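Local coordinates for CMP/dCMP-type deaminase domain-containing protein (Aspergillus oryzae RIB40, PDB 7DRY) that probably deaminates a pyrimidine intermediate in riboflavin biosynthesis, using a zinc ion held in a cytidine-deaminase (CDA) fold, at residues A[4-8]-A[40-45]; A[21-27]-A[170-175]; A[66-70]-A[81-86]; A[127-133]-A[155-160]. All blocks are in the same frame, centred on the assembly; numbering follows the deposited sequence.

Contact 1. Residues A[4-8]-A[40-45]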
loop_
_atom_site.group_PDB
_atom_site.type_symbol
_atom_site.label_atom_id
_atom_site.label_comp_id
_atom_site.label_asym_id
_atom_site.label_seq_id
_atom_site.Cartn_x
_atom_site.Cartn_y
_atom_site.Cartn_z
ATOM N N PRO A 4 8.843 -13.141 -6.763
ATOM C CA PRO A 4 7.470 -13.290 -6.264
ATOM C C PRO A 4 6.647 -12.015 -6.328
ATOM O O PRO A 4 5.470 -12.038 -5.945
ATOM C CB PRO A 4 7.694 -13.687 -4.802
ATOM C CG PRO A 4 8.892 -12.911 -4.427
ATOM C CD PRO A 4 9.792 -13.028 -5.639
ATOM N N HIS A 5 7.238 -10.909 -6.781
ATOM C CA HIS A 5 6.593 -9.609 -6.623
ATOM C C HIS A 5 5.340 -9.501 -7.468
ATOM O O HIS A 5 4.328 -8.958 -7.007
ATOM C CB HIS A 5 7.572 -8.487 -6.955
ATOM C CG HIS A 5 8.866 -8.606 -6.224
ATOM N ND1 HIS A 5 8.929 -8.874 -4.875
ATOM C CD2 HIS A 5 10.148 -8.507 -6.650
ATOM C CE1 HIS A 5 10.194 -8.941 -4.501
ATOM N NE2 HIS A 5 10.955 -8.715 -5.558
ATOM N N ALA A 6 5.385 -10.008 -8.701
ATOM C CA ALA A 6 4.205 -9.967 -9.554
ATOM C C ALA A 6 3.051 -10.743 -8.935
ATOM O O ALA A 6 1.899 -10.295 -8.980
ATOM C CB ALA A 6 4.545 -10.512 -10.942
ATOM N N LYS A 7 3.336 -11.905 -8.342
ATOM C CA LYS A 7 2.267 -12.688 -7.729
ATOM C C LYS A 7 1.657 -11.957 -6.543
ATOM O O LYS A 7 0.429 -11.926 -6.391
ATOM C CB LYS A 7 2.770 -14.074 -7.317
ATOM C CG LYS A 7 1.656 -14.977 -6.793
ATOM C CD LYS A 7 2.191 -16.262 -6.177
ATOM C CE LYS A 7 1.052 -17.167 -5.716
ATOM N NZ LYS A 7 -0.286 -16.506 -5.811
ATOM N N TYR A 8 2.493 -11.352 -5.693
ATOM C CA TYR A 8 1.949 -10.561 -4.591
ATOM C C TYR A 8 1.084 -9.422 -5.108
ATOM O O TYR A 8 0.027 -9.129 -4.534
ATOM C CB TYR A 8 3.080 -10.001 -3.727
ATOM C CG TYR A 8 3.576 -10.963 -2.675
ATOM C CD1 TYR A 8 2.751 -11.366 -1.622
ATOM C CD2 TYR A 8 4.866 -11.484 -2.726
ATOM C CE1 TYR A 8 3.195 -12.237 -0.660
ATOM C CE2 TYR A 8 5.320 -12.373 -1.763
ATOM C CZ TYR A 8 4.480 -12.744 -0.727
ATOM O OH TYR A 8 4.917 -13.620 0.242
ATOM N N TYR A 40 16.779 -14.419 0.343
ATOM C CA TYR A 40 15.619 -15.040 0.965
ATOM C C TYR A 40 14.953 -16.051 0.039
ATOM O O TYR A 40 15.140 -16.048 -1.181
ATOM C CB TYR A 40 14.580 -13.987 1.348
ATOM C CG TYR A 40 13.837 -13.411 0.155
ATOM C CD1 TYR A 40 14.401 -12.395 -0.602
ATOM C CD2 TYR A 40 12.587 -13.893 -0.220
ATOM C CE1 TYR A 40 13.740 -11.862 -1.689
ATOM C CE2 TYR A 40 11.919 -13.366 -1.316
ATOM C CZ TYR A 40 12.504 -12.351 -2.041
ATOM O OH TYR A 40 11.862 -11.813 -3.132
ATOM N N LYS A 41 14.143 -16.910 0.650
ATOM C CA LYS A 41 13.291 -17.858 -0.054
ATOM C C LYS A 41 11.844 -17.436 0.169
ATOM O O LYS A 41 11.451 -17.150 1.306
ATOM C CB LYS A 41 13.495 -19.283 0.477
ATOM C CG LYS A 41 14.782 -20.008 0.025
ATOM C CD LYS A 41 16.068 -19.248 0.349
ATOM C CE LYS A 41 17.309 -19.952 -0.185
ATOM N NZ LYS A 41 18.176 -18.966 -0.900
ATOM N N THR A 42 11.057 -17.392 -0.913
ATOM C CA THR A 42 9.675 -16.927 -0.814
ATOM C C THR A 42 8.852 -17.797 0.127
ATOM O O THR A 42 7.935 -17.302 0.792
ATOM C CB THR A 42 9.034 -16.869 -2.204
ATOM O OG1 THR A 42 9.876 -16.112 -3.082
ATOM C CG2 THR A 42 7.662 -16.204 -2.141
ATOM N N GLU A 43 9.181 -19.087 0.214
ATOM C CA GLU A 43 8.478 -19.977 1.130
ATOM C C GLU A 43 8.608 -19.528 2.580
ATOM O O GLU A 43 7.758 -19.884 3.403
ATOM C CB GLU A 43 8.981 -21.413 0.961
ATOM C CG GLU A 43 10.490 -21.521 0.799
ATOM C CD GLU A 43 10.929 -21.558 -0.658
ATOM O OE1 GLU A 43 11.722 -22.457 -1.014
ATOM O OE2 GLU A 43 10.487 -20.689 -1.443
ATOM N N ASP A 44 9.636 -18.744 2.907
ATOM C CA ASP A 44 9.817 -18.237 4.259
ATOM C C ASP A 44 9.068 -16.937 4.519
ATOM O O ASP A 44 9.072 -16.459 5.656
ATOM C CB ASP A 44 11.304 -18.034 4.577
ATOM C CG ASP A 44 12.063 -19.344 4.709
ATOM O OD1 ASP A 44 11.435 -20.365 5.062
ATOM O OD2 ASP A 44 13.288 -19.349 4.461
ATOM N N ASP A 45 8.444 -16.340 3.504
ATOM C CA ASP A 45 7.633 -15.152 3.736
ATOM C C ASP A 45 6.484 -15.498 4.677
ATOM O O ASP A 45 5.926 -16.597 4.623
ATOM C CB ASP A 45 7.017 -14.664 2.421
ATOM C CG ASP A 45 7.984 -13.885 1.540
ATOM O OD1 ASP A 45 9.149 -13.650 1.919
ATOM O OD2 ASP A 45 7.543 -13.497 0.431
HETATM O O HOH W 1 13.291 -9.786 -4.233
#
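Tyr8 reaches out from the first turn of its helix and gives its phenol proton to Asp45, OH to OD2 2.6 Å. With chi1 at -84°, the tyrosine CG lies beside its own backbone N, and the ring runs outward to bring the hydroxyl to the carboxylate. The bond uses the lone pair of OD2 that faces away from OD1, with ring and carboxylate planes 38° apart; the same OD2 also forms a salt bridge with Arg35. Pro4 fills the middle: its CB sits 3.7 Å from Thr42 CG2, and its CG approaches the edge of Tyr40, 3.4 Å from OH. Tyr40 takes the crowded rotamer, CG between backbone N and carbonyl carbon (chi1 73°), and comes at Pro4 from the opposite direction. A water in the plane of the Tyr40 ring joins its OH (2.7 Å) to His5 NE2 (2.9 Å). Pro4 CD lies over one face of the His5 imidazole, whose ND1 bonds to Tyr96 OH. This surface contact pins the start of helix 5-16 to the loop between strands 29-36 and 46-52. Arg35 of strand 29-36 lies against His5, Tyr8 and Tyr40, while Tyr96 of strand 91-97 stacks on Tyr8.

Contact 2. Residues A[21-27]-A[170-175]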
loop_
_atom_site.group_PDB
_atom_site.type_symbol
_atom_site.label_atom_id
_atom_site.label_comp_id
_atom_site.label_asym_id
_atom_site.label_seq_id
_atom_site.Cartn_x
_atom_site.Cartn_y
_atom_site.Cartn_z
ATOM N N PRO A 21 -16.912 0.025 -5.688
ATOM C CA PRO A 21 -16.671 1.083 -6.678
ATOM C C PRO A 21 -17.483 2.318 -6.325
ATOM O O PRO A 21 -18.685 2.237 -6.071
ATOM C CB PRO A 21 -17.142 0.457 -7.996
ATOM C CG PRO A 21 -17.116 -1.029 -7.746
ATOM C CD PRO A 21 -17.487 -1.182 -6.301
ATOM N N ARG A 22 -16.810 3.456 -6.278
ATOM C CA ARG A 22 -17.425 4.740 -5.994
ATOM C C ARG A 22 -16.906 5.751 -7.003
ATOM O O ARG A 22 -15.833 5.562 -7.588
ATOM C CB ARG A 22 -17.079 5.205 -4.571
ATOM C CG ARG A 22 -17.617 4.307 -3.465
ATOM C CD ARG A 22 -19.082 4.602 -3.176
ATOM N NE ARG A 22 -19.581 3.842 -2.034
ATOM C CZ ARG A 22 -20.193 2.664 -2.127
ATOM N NH1 ARG A 22 -20.615 2.045 -1.032
ATOM N NH2 ARG A 22 -20.384 2.105 -3.316
ATOM N N PRO A 23 -17.647 6.834 -7.238
ATOM C CA PRO A 23 -17.190 7.828 -8.222
ATOM C C PRO A 23 -15.868 8.480 -7.875
ATOM O O PRO A 23 -15.203 9.010 -8.772
ATOM C CB PRO A 23 -18.330 8.860 -8.241
ATOM C CG PRO A 23 -19.516 8.122 -7.727
ATOM C CD PRO A 23 -18.995 7.139 -6.727
ATOM N N THR A 24 -15.454 8.467 -6.609
ATOM C CA THR A 24 -14.298 9.253 -6.197
ATOM C C THR A 24 -13.254 8.456 -5.425
ATOM O O THR A 24 -12.351 9.060 -4.839
ATOM C CB THR A 24 -14.742 10.447 -5.350
ATOM O OG1 THR A 24 -15.220 9.965 -4.091
ATOM C CG2 THR A 24 -15.856 11.211 -6.050
ATOM N N ASN A 25 -13.362 7.140 -5.372
ATOM C CA ASN A 25 -12.356 6.358 -4.672
ATOM C C ASN A 25 -11.395 5.700 -5.657
ATOM O O ASN A 25 -11.595 5.708 -6.874
ATOM C CB ASN A 25 -12.986 5.357 -3.693
ATOM C CG ASN A 25 -13.647 4.173 -4.383
ATOM O OD1 ASN A 25 -13.862 4.173 -5.599
ATOM N ND2 ASN A 25 -13.989 3.152 -3.595
ATOM N N PHE A 26 -10.306 5.179 -5.113
ATOM C CA PHE A 26 -9.311 4.443 -5.882
ATOM C C PHE A 26 -9.176 3.086 -5.217
ATOM O O PHE A 26 -8.698 2.990 -4.082
ATOM C CB PHE A 26 -7.982 5.199 -5.905
ATOM C CG PHE A 26 -7.983 6.375 -6.843
ATOM C CD1 PHE A 26 -8.602 7.565 -6.487
ATOM C CD2 PHE A 26 -7.386 6.281 -8.086
ATOM C CE1 PHE A 26 -8.619 8.650 -7.363
ATOM C CE2 PHE A 26 -7.395 7.358 -8.967
ATOM C CZ PHE A 26 -8.009 8.541 -8.604
ATOM N N ARG A 27 -9.623 2.051 -5.919
ATOM C CA ARG A 27 -9.718 0.707 -5.364
ATOM C C ARG A 27 -8.350 0.046 -5.412
ATOM O O ARG A 27 -7.853 -0.287 -6.494
ATOM C CB ARG A 27 -10.749 -0.095 -6.146
ATOM C CG ARG A 27 -12.129 0.512 -6.034
ATOM C CD ARG A 27 -13.035 -0.029 -7.100
ATOM N NE ARG A 27 -13.541 -1.360 -6.785
ATOM C CZ ARG A 27 -13.498 -2.398 -7.622
ATOM N NH1 ARG A 27 -12.931 -2.281 -8.819
ATOM N NH2 ARG A 27 -14.038 -3.547 -7.262
ATOM N N VAL A 170 -9.059 -1.580 -12.357
ATOM C CA VAL A 170 -9.714 -1.894 -11.095
ATOM C C VAL A 170 -9.830 -0.641 -10.237
ATOM O O VAL A 170 -10.896 -0.339 -9.685
ATOM C CB VAL A 170 -8.946 -3.016 -10.378
ATOM C CG1 VAL A 170 -9.427 -3.165 -8.929
ATOM C CG2 VAL A 170 -9.075 -4.334 -11.156
ATOM N N ALA A 171 -8.745 0.127 -10.149
ATOM C CA ALA A 171 -8.708 1.265 -9.236
ATOM C C ALA A 171 -9.832 2.257 -9.513
ATOM O O ALA A 171 -10.469 2.760 -8.578
ATOM C CB ALA A 171 -7.359 1.968 -9.330
ATOM N N VAL A 172 -10.073 2.585 -10.782
ATOM C CA VAL A 172 -11.014 3.652 -11.132
ATOM C C VAL A 172 -12.353 3.107 -11.641
ATOM O O VAL A 172 -13.090 3.823 -12.328
ATOM C CB VAL A 172 -10.405 4.686 -12.095
ATOM C CG1 VAL A 172 -9.130 5.281 -11.503
ATOM C CG2 VAL A 172 -10.143 4.064 -13.460
ATOM N N ALA A 173 -12.693 1.867 -11.289
ATOM C CA ALA A 173 -13.895 1.214 -11.801
ATOM C C ALA A 173 -15.161 2.021 -11.548
ATOM O O ALA A 173 -16.107 1.953 -12.340
ATOM C CB ALA A 173 -14.042 -0.148 -11.125
ATOM N N GLY A 174 -15.214 2.760 -10.445
ATOM C CA GLY A 174 -16.407 3.517 -10.133
ATOM C C GLY A 174 -16.496 4.890 -10.758
ATOM O O GLY A 174 -17.499 5.585 -10.559
ATOM N N HIS A 175 -15.487 5.299 -11.524
ATOM C CA HIS A 175 -15.427 6.655 -12.053
ATOM C C HIS A 175 -16.216 6.788 -13.346
ATOM O O HIS A 175 -16.324 5.845 -14.133
ATOM C CB HIS A 175 -13.983 7.057 -12.330
ATOM C CG HIS A 175 -13.130 7.118 -11.105
ATOM N ND1 HIS A 175 -11.892 7.721 -11.093
ATOM C CD2 HIS A 175 -13.336 6.651 -9.851
ATOM C CE1 HIS A 175 -11.367 7.614 -9.884
ATOM N NE2 HIS A 175 -12.221 6.967 -9.113
HETATM O O HOH W 2 -13.324 3.327 -8.360
#
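Arg27 lies against Val170 and Ala171 at the end of helix 164-171. CB is 3.6 Å from Val170 O and CG 3.8 Å from Ala171 O, so the aliphatic part starts over the last carbonyls of the helix. CD comes to 3.4 Å from Val170 O; there the chain bends (chi3 79°), turning NE to Ser19 O and swinging NH1 back to the helix. NH1 donates to Val170 O at 2.9 Å, with Val170 O lying a little out of the guanidinium plane, and also rests near Ala173 CB, while Pro21 CG lies over one guanidinium face. Ala173 N reaches Val170 O from the other face of that carbonyl. The backbone N of Arg27 donates to Ala171 O at 2.9 Å in a nearly straight bond (171°), on a lone pair. Farther along, His175 NE2 donates to Asn25 O at 2.6 Å, and its CE1 edge meets the face of Phe26 in a T-shaped pair, planes at 89°. Val172 CG1 packs beside Phe26, whose nearest side-chain atom is about 8 Å from the zinc ion. A cationic guanidinium at the carbonyl end of a helix should be favourable, and His175 has a bond from each nitrogen, the one at ND1 to the carboxylate of Glu181, which may favour the protonated imidazole.

Contact 3. Residues A[66-70]-A[81-86]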
loop_
_atom_site.group_PDB
_atom_site.type_symbol
_atom_site.label_atom_id
_atom_site.label_comp_id
_atom_site.label_asym_id
_atom_site.label_seq_id
_atom_site.Cartn_x
_atom_site.Cartn_y
_atom_site.Cartn_z
ATOM N N CYS A 66 -4.833 -1.846 5.967
ATOM C CA CYS A 66 -3.903 -2.925 6.286
ATOM C C CYS A 66 -3.305 -2.735 7.677
ATOM O O CYS A 66 -3.260 -3.669 8.494
ATOM C CB CYS A 66 -2.813 -2.938 5.215
ATOM S SG CYS A 66 -1.572 -4.240 5.391
ATOM N N LEU A 67 -2.849 -1.515 7.967
ATOM C CA LEU A 67 -2.260 -1.231 9.273
ATOM C C LEU A 67 -3.317 -1.211 10.366
ATOM O O LEU A 67 -3.077 -1.702 11.479
ATOM C CB LEU A 67 -1.521 0.108 9.219
ATOM C CG LEU A 67 -0.266 0.102 8.340
ATOM C CD1 LEU A 67 0.268 1.512 8.120
ATOM C CD2 LEU A 67 0.814 -0.780 8.929
ATOM N N SER A 68 -4.493 -0.652 10.071
ATOM C CA SER A 68 -5.532 -0.566 11.088
ATOM C C SER A 68 -6.083 -1.941 11.441
ATOM O O SER A 68 -6.449 -2.182 12.598
ATOM C CB SER A 68 -6.649 0.334 10.580
ATOM O OG SER A 68 -6.228 1.686 10.566
ATOM N N ASN A 69 -6.165 -2.854 10.467
ATOM C CA ASN A 69 -6.588 -4.216 10.771
ATOM C C ASN A 69 -5.644 -4.847 11.785
ATOM O O ASN A 69 -6.080 -5.471 12.762
ATOM C CB ASN A 69 -6.587 -5.052 9.492
ATOM C CG ASN A 69 -7.741 -4.733 8.573
ATOM O OD1 ASN A 69 -8.769 -4.216 8.993
ATOM N ND2 ASN A 69 -7.578 -5.071 7.303
ATOM N N TYR A 70 -4.332 -4.681 11.572
ATOM C CA TYR A 70 -3.356 -5.227 12.502
ATOM C C TYR A 70 -3.496 -4.583 13.877
ATOM O O TYR A 70 -3.469 -5.275 14.902
ATOM C CB TYR A 70 -1.946 -5.034 11.944
ATOM C CG TYR A 70 -0.899 -5.843 12.679
ATOM C CD1 TYR A 70 -0.585 -7.142 12.293
ATOM C CD2 TYR A 70 -0.222 -5.313 13.774
ATOM C CE1 TYR A 70 0.366 -7.876 12.961
ATOM C CE2 TYR A 70 0.735 -6.049 14.441
ATOM C CZ TYR A 70 1.022 -7.329 14.027
ATOM O OH TYR A 70 1.977 -8.065 14.707
ATOM N N VAL A 81 0.055 1.560 15.952
ATOM C CA VAL A 81 0.361 0.240 15.407
ATOM C C VAL A 81 1.862 -0.003 15.367
ATOM O O VAL A 81 2.306 -1.155 15.423
ATOM C CB VAL A 81 -0.299 0.048 14.020
ATOM C CG1 VAL A 81 0.456 0.801 12.935
ATOM C CG2 VAL A 81 -0.415 -1.445 13.675
ATOM N N TRP A 82 2.662 1.065 15.301
ATOM C CA TRP A 82 4.109 0.902 15.340
ATOM C C TRP A 82 4.560 0.096 16.550
ATOM O O TRP A 82 5.562 -0.623 16.478
ATOM C CB TRP A 82 4.784 2.277 15.330
ATOM C CG TRP A 82 4.705 3.079 16.626
ATOM C CD1 TRP A 82 3.773 4.030 16.964
ATOM C CD2 TRP A 82 5.625 3.019 17.723
ATOM N NE1 TRP A 82 4.058 4.554 18.212
ATOM C CE2 TRP A 82 5.187 3.945 18.695
ATOM C CE3 TRP A 82 6.775 2.265 17.982
ATOM C CZ2 TRP A 82 5.858 4.131 19.903
ATOM C CZ3 TRP A 82 7.436 2.453 19.179
ATOM C CH2 TRP A 82 6.976 3.377 20.123
ATOM N N GLU A 83 3.837 0.194 17.672
ATOM C CA GLU A 83 4.267 -0.465 18.900
ATOM C C GLU A 83 4.132 -1.979 18.828
ATOM O O GLU A 83 4.767 -2.681 19.625
ATOM C CB GLU A 83 3.416 0.010 20.080
ATOM C CG GLU A 83 3.458 1.498 20.353
ATOM C CD GLU A 83 2.529 1.906 21.491
ATOM O OE1 GLU A 83 1.887 1.022 22.097
ATOM O OE2 GLU A 83 2.429 3.118 21.757
ATOM N N VAL A 84 3.319 -2.493 17.912
ATOM C CA VAL A 84 2.965 -3.909 17.887
ATOM C C VAL A 84 3.390 -4.627 16.615
ATOM O O VAL A 84 3.335 -5.866 16.582
ATOM C CB VAL A 84 1.462 -4.144 18.151
ATOM C CG1 VAL A 84 1.090 -3.694 19.565
ATOM C CG2 VAL A 84 0.623 -3.429 17.110
ATOM N N LEU A 85 3.781 -3.914 15.561
ATOM C CA LEU A 85 4.223 -4.600 14.356
ATOM C C LEU A 85 5.491 -5.403 14.651
ATOM O O LEU A 85 6.307 -5.012 15.499
ATOM C CB LEU A 85 4.519 -3.599 13.248
ATOM C CG LEU A 85 3.272 -3.024 12.581
ATOM C CD1 LEU A 85 3.668 -1.806 11.740
ATOM C CD2 LEU A 85 2.550 -4.077 11.745
ATOM N N PRO A 86 5.690 -6.522 13.954
ATOM C CA PRO A 86 6.893 -7.333 14.191
ATOM C C PRO A 86 8.164 -6.533 13.963
ATOM O O PRO A 86 8.238 -5.682 13.072
ATOM C CB PRO A 86 6.771 -8.457 13.156
ATOM C CG PRO A 86 5.337 -8.527 12.827
ATOM C CD PRO A 86 4.804 -7.128 12.944
#
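Tyr70 and Leu85 make the tight part of this contact. Leu85 CD2 sits over one face of the phenol ring in a CH-pi contact, 3.9 Å from the centroid and 21° off the ring normal. Tyr70 has CG opposite its backbone N (chi1 -167°), which carries the ring off the helix and across to the 81-86 loop. There Val81 CG2 and the carbonyl of Val84 meet the ring at its edge, and Val84 CG2 lies 3.7 Å from CE2. Pro86 comes in from the far end, its CD 3.5 Å from Tyr70 OH, and His74 stacks on the tyrosine. Between side chains the packing thins toward Leu67: its CD2 is 4.1 Å from Leu85 CD1, and its CB 4.3 Å from Val81 CG1, although the backbone stays close, with Leu67 O 3.5 Å from Val81 CG2. That looser part is nevertheless the inner one, since Leu67, Val81 and Leu85 are buried, whereas Tyr70, Val84 and Pro86 are partly exposed. The contact joins helix 62-73 to the loop leading into strand 91-97. Chemically it is mostly apolar: Tyr70 OH stands 3.2 Å from Val84 O, a long approach, and cohesion probably rests on methyl and ring contacts.

Contact 4. Residues A[127-133]-A[155-160]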
loop_
_atom_site.group_PDB
_atom_site.type_symbol
_atom_site.label_atom_id
_atom_site.label_comp_id
_atom_site.label_asym_id
_atom_site.label_seq_id
_atom_site.Cartn_x
_atom_site.Cartn_y
_atom_site.Cartn_z
ATOM N N ILE A 127 8.263 -0.602 8.594
ATOM C CA ILE A 127 8.233 -1.089 7.218
ATOM C C ILE A 127 9.485 -0.616 6.496
ATOM O O ILE A 127 9.796 0.580 6.493
ATOM C CB ILE A 127 6.958 -0.608 6.514
ATOM C CG1 ILE A 127 5.739 -1.195 7.222
ATOM C CG2 ILE A 127 6.964 -1.005 5.042
ATOM C CD1 ILE A 127 4.417 -0.580 6.798
ATOM N N GLN A 128 10.220 -1.557 5.893
ATOM C CA GLN A 128 11.497 -1.244 5.265
ATOM C C GLN A 128 11.424 -1.045 3.757
ATOM O O GLN A 128 12.312 -0.387 3.200
ATOM C CB GLN A 128 12.542 -2.325 5.588
ATOM C CG GLN A 128 13.133 -2.155 6.984
ATOM C CD GLN A 128 14.082 -3.270 7.381
ATOM O OE1 GLN A 128 13.829 -3.979 8.352
ATOM N NE2 GLN A 128 15.185 -3.422 6.642
ATOM N N LYS A 129 10.403 -1.578 3.087
ATOM C CA LYS A 129 10.352 -1.486 1.634
ATOM C C LYS A 129 8.904 -1.563 1.173
ATOM O O LYS A 129 8.099 -2.293 1.763
ATOM C CB LYS A 129 11.183 -2.603 0.983
ATOM C CG LYS A 129 11.288 -2.489 -0.528
ATOM C CD LYS A 129 12.386 -3.381 -1.102
ATOM C CE LYS A 129 12.622 -3.035 -2.559
ATOM N NZ LYS A 129 13.809 -3.745 -3.105
ATOM N N ILE A 130 8.591 -0.799 0.121
ATOM C CA ILE A 130 7.291 -0.807 -0.554
ATOM C C ILE A 130 7.501 -1.260 -1.993
ATOM O O ILE A 130 8.385 -0.747 -2.688
ATOM C CB ILE A 130 6.646 0.595 -0.558
ATOM C CG1 ILE A 130 6.718 1.257 0.823
ATOM C CG2 ILE A 130 5.211 0.514 -1.058
ATOM C CD1 ILE A 130 5.918 0.547 1.890
ATOM N N TYR A 131 6.682 -2.204 -2.446
ATOM C CA TYR A 131 6.598 -2.566 -3.855
ATOM C C TYR A 131 5.224 -2.155 -4.360
ATOM O O TYR A 131 4.224 -2.399 -3.687
ATOM C CB TYR A 131 6.703 -4.078 -4.032
ATOM C CG TYR A 131 8.070 -4.667 -3.775
ATOM C CD1 TYR A 131 8.423 -5.109 -2.514
ATOM C CD2 TYR A 131 8.997 -4.796 -4.798
ATOM C CE1 TYR A 131 9.677 -5.660 -2.268
ATOM C CE2 TYR A 131 10.257 -5.360 -4.561
ATOM C CZ TYR A 131 10.580 -5.779 -3.291
ATOM O OH TYR A 131 11.821 -6.326 -3.025
ATOM N N PHE A 132 5.166 -1.537 -5.544
ATOM C CA PHE A 132 3.880 -1.168 -6.130
ATOM C C PHE A 132 3.930 -1.335 -7.645
ATOM O O PHE A 132 5.006 -1.479 -8.232
ATOM C CB PHE A 132 3.429 0.235 -5.697
ATOM C CG PHE A 132 4.453 1.306 -5.930
ATOM C CD1 PHE A 132 4.496 1.970 -7.138
ATOM C CD2 PHE A 132 5.357 1.664 -4.939
ATOM C CE1 PHE A 132 5.425 2.969 -7.370
ATOM C CE2 PHE A 132 6.287 2.663 -5.165
ATOM C CZ PHE A 132 6.319 3.313 -6.380
ATOM N N GLY A 133 2.752 -1.301 -8.277
ATOM C CA GLY A 133 2.629 -1.647 -9.683
ATOM C C GLY A 133 2.425 -0.495 -10.647
ATOM O O GLY A 133 2.603 -0.657 -11.863
ATOM N N ILE A 155 13.101 4.657 3.487
ATOM C CA ILE A 155 12.280 3.504 3.145
ATOM C C ILE A 155 12.496 3.210 1.669
ATOM O O ILE A 155 12.262 4.077 0.820
ATOM C CB ILE A 155 10.791 3.777 3.413
ATOM C CG1 ILE A 155 10.577 4.383 4.800
ATOM C CG2 ILE A 155 9.960 2.505 3.184
ATOM C CD1 ILE A 155 10.928 3.466 5.924
ATOM N N ASP A 156 12.909 1.985 1.359
ATOM C CA ASP A 156 13.114 1.601 -0.030
ATOM C C ASP A 156 11.776 1.465 -0.739
ATOM O O ASP A 156 10.749 1.173 -0.125
ATOM C CB ASP A 156 13.825 0.250 -0.116
ATOM C CG ASP A 156 15.267 0.298 0.357
ATOM O OD1 ASP A 156 15.818 1.402 0.541
ATOM O OD2 ASP A 156 15.848 -0.790 0.540
ATOM N N TRP A 157 11.795 1.653 -2.054
ATOM C CA TRP A 157 10.618 1.340 -2.849
ATOM C C TRP A 157 11.047 0.858 -4.225
ATOM O O TRP A 157 12.151 1.142 -4.695
ATOM C CB TRP A 157 9.636 2.519 -2.936
ATOM C CG TRP A 157 10.255 3.778 -3.428
ATOM C CD1 TRP A 157 10.797 4.772 -2.668
ATOM C CD2 TRP A 157 10.402 4.187 -4.793
ATOM N NE1 TRP A 157 11.269 5.778 -3.474
ATOM C CE2 TRP A 157 11.041 5.446 -4.784
ATOM C CE3 TRP A 157 10.048 3.617 -6.021
ATOM C CZ2 TRP A 157 11.341 6.143 -5.955
ATOM C CZ3 TRP A 157 10.352 4.310 -7.187
ATOM C CH2 TRP A 157 10.992 5.560 -7.143
ATOM N N GLN A 158 10.141 0.122 -4.874
ATOM C CA GLN A 158 10.437 -0.487 -6.161
ATOM C C GLN A 158 9.141 -0.611 -6.949
ATOM O O GLN A 158 8.138 -1.105 -6.425
ATOM C CB GLN A 158 11.034 -1.878 -5.953
ATOM C CG GLN A 158 11.429 -2.591 -7.223
ATOM C CD GLN A 158 12.353 -3.756 -6.946
ATOM O OE1 GLN A 158 13.224 -3.680 -6.075
ATOM N NE2 GLN A 158 12.162 -4.847 -7.672
ATOM N N VAL A 159 9.166 -0.161 -8.200
ATOM C CA VAL A 159 8.043 -0.372 -9.103
ATOM C C VAL A 159 8.191 -1.739 -9.754
ATOM O O VAL A 159 9.274 -2.099 -10.235
ATOM C CB VAL A 159 7.979 0.736 -10.163
ATOM C CG1 VAL A 159 6.713 0.589 -10.986
ATOM C CG2 VAL A 159 8.030 2.104 -9.507
ATOM N N VAL A 160 7.101 -2.498 -9.777
ATOM C CA VAL A 160 7.048 -3.807 -10.415
ATOM C C VAL A 160 6.178 -3.653 -11.651
ATOM O O VAL A 160 4.969 -3.412 -11.541
ATOM C CB VAL A 160 6.469 -4.864 -9.471
ATOM C CG1 VAL A 160 6.436 -6.232 -10.152
ATOM C CG2 VAL A 160 7.262 -4.909 -8.166
HETATM O O HOH W 3 16.004 -2.652 -1.674
HETATM O O HOH W 4 14.609 -0.624 -4.089
HETATM O O HOH W 5 2.679 -3.212 -12.742
#
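The Phe132 ring has Gln158 O over one face, offset toward the rim, while Trp157 CE3 lies 3.8 Å from its CZ; the two aromatic rings are 26° from parallel and displaced, with little overlap. They sit on the two parallel strands of a beta-alpha-beta crossover through helix 145-152, which covers Phe132 and Trp157 and whose Thr151 takes the indole NE1. Val159 CG2 touches Phe132 CE1 at 3.5 Å. On the other face of the sheet, Gln158 NE2 meets the Tyr131 ring at its edge, in plane, and His5 and Tyr96 stack on that ring. The strands run 13° apart in direction, with Ile130 and Phe132 each donating from N and accepting at O across the seam; Val160 N to Phe132 O is 2.8 Å. Strand 156-159 is the outermost strand at this side of the sheet. Lys129, fully extended, crosses toward it: NZ donates to Gln158 OE1 at 3.0 Å, and a water links the same NZ to Asp156 OD2.

How the contacts relate
From the N terminus, contact 1 closes the first loop, bringing the loop between strands 29-36 and 46-52 back to the start of helix 5-16. Contact 2 opens inside that loop and closes last, at residues 170-175, so contacts 1 and 2 cross. The span closed by contact 2 encloses contact 3, where the loop after helix 62-73 returns to that helix, and then contact 4, the parallel pairing at the sheet's edge; these two follow in series. Contact 4 touches contact 1, where His5 and Val160 pack together, and contact 3, through Leu67 and Ile127. Contact 2 touches none of them and lies across the chain's centre from contact 4, joining the 21-27 loop to the end of helix 164-171.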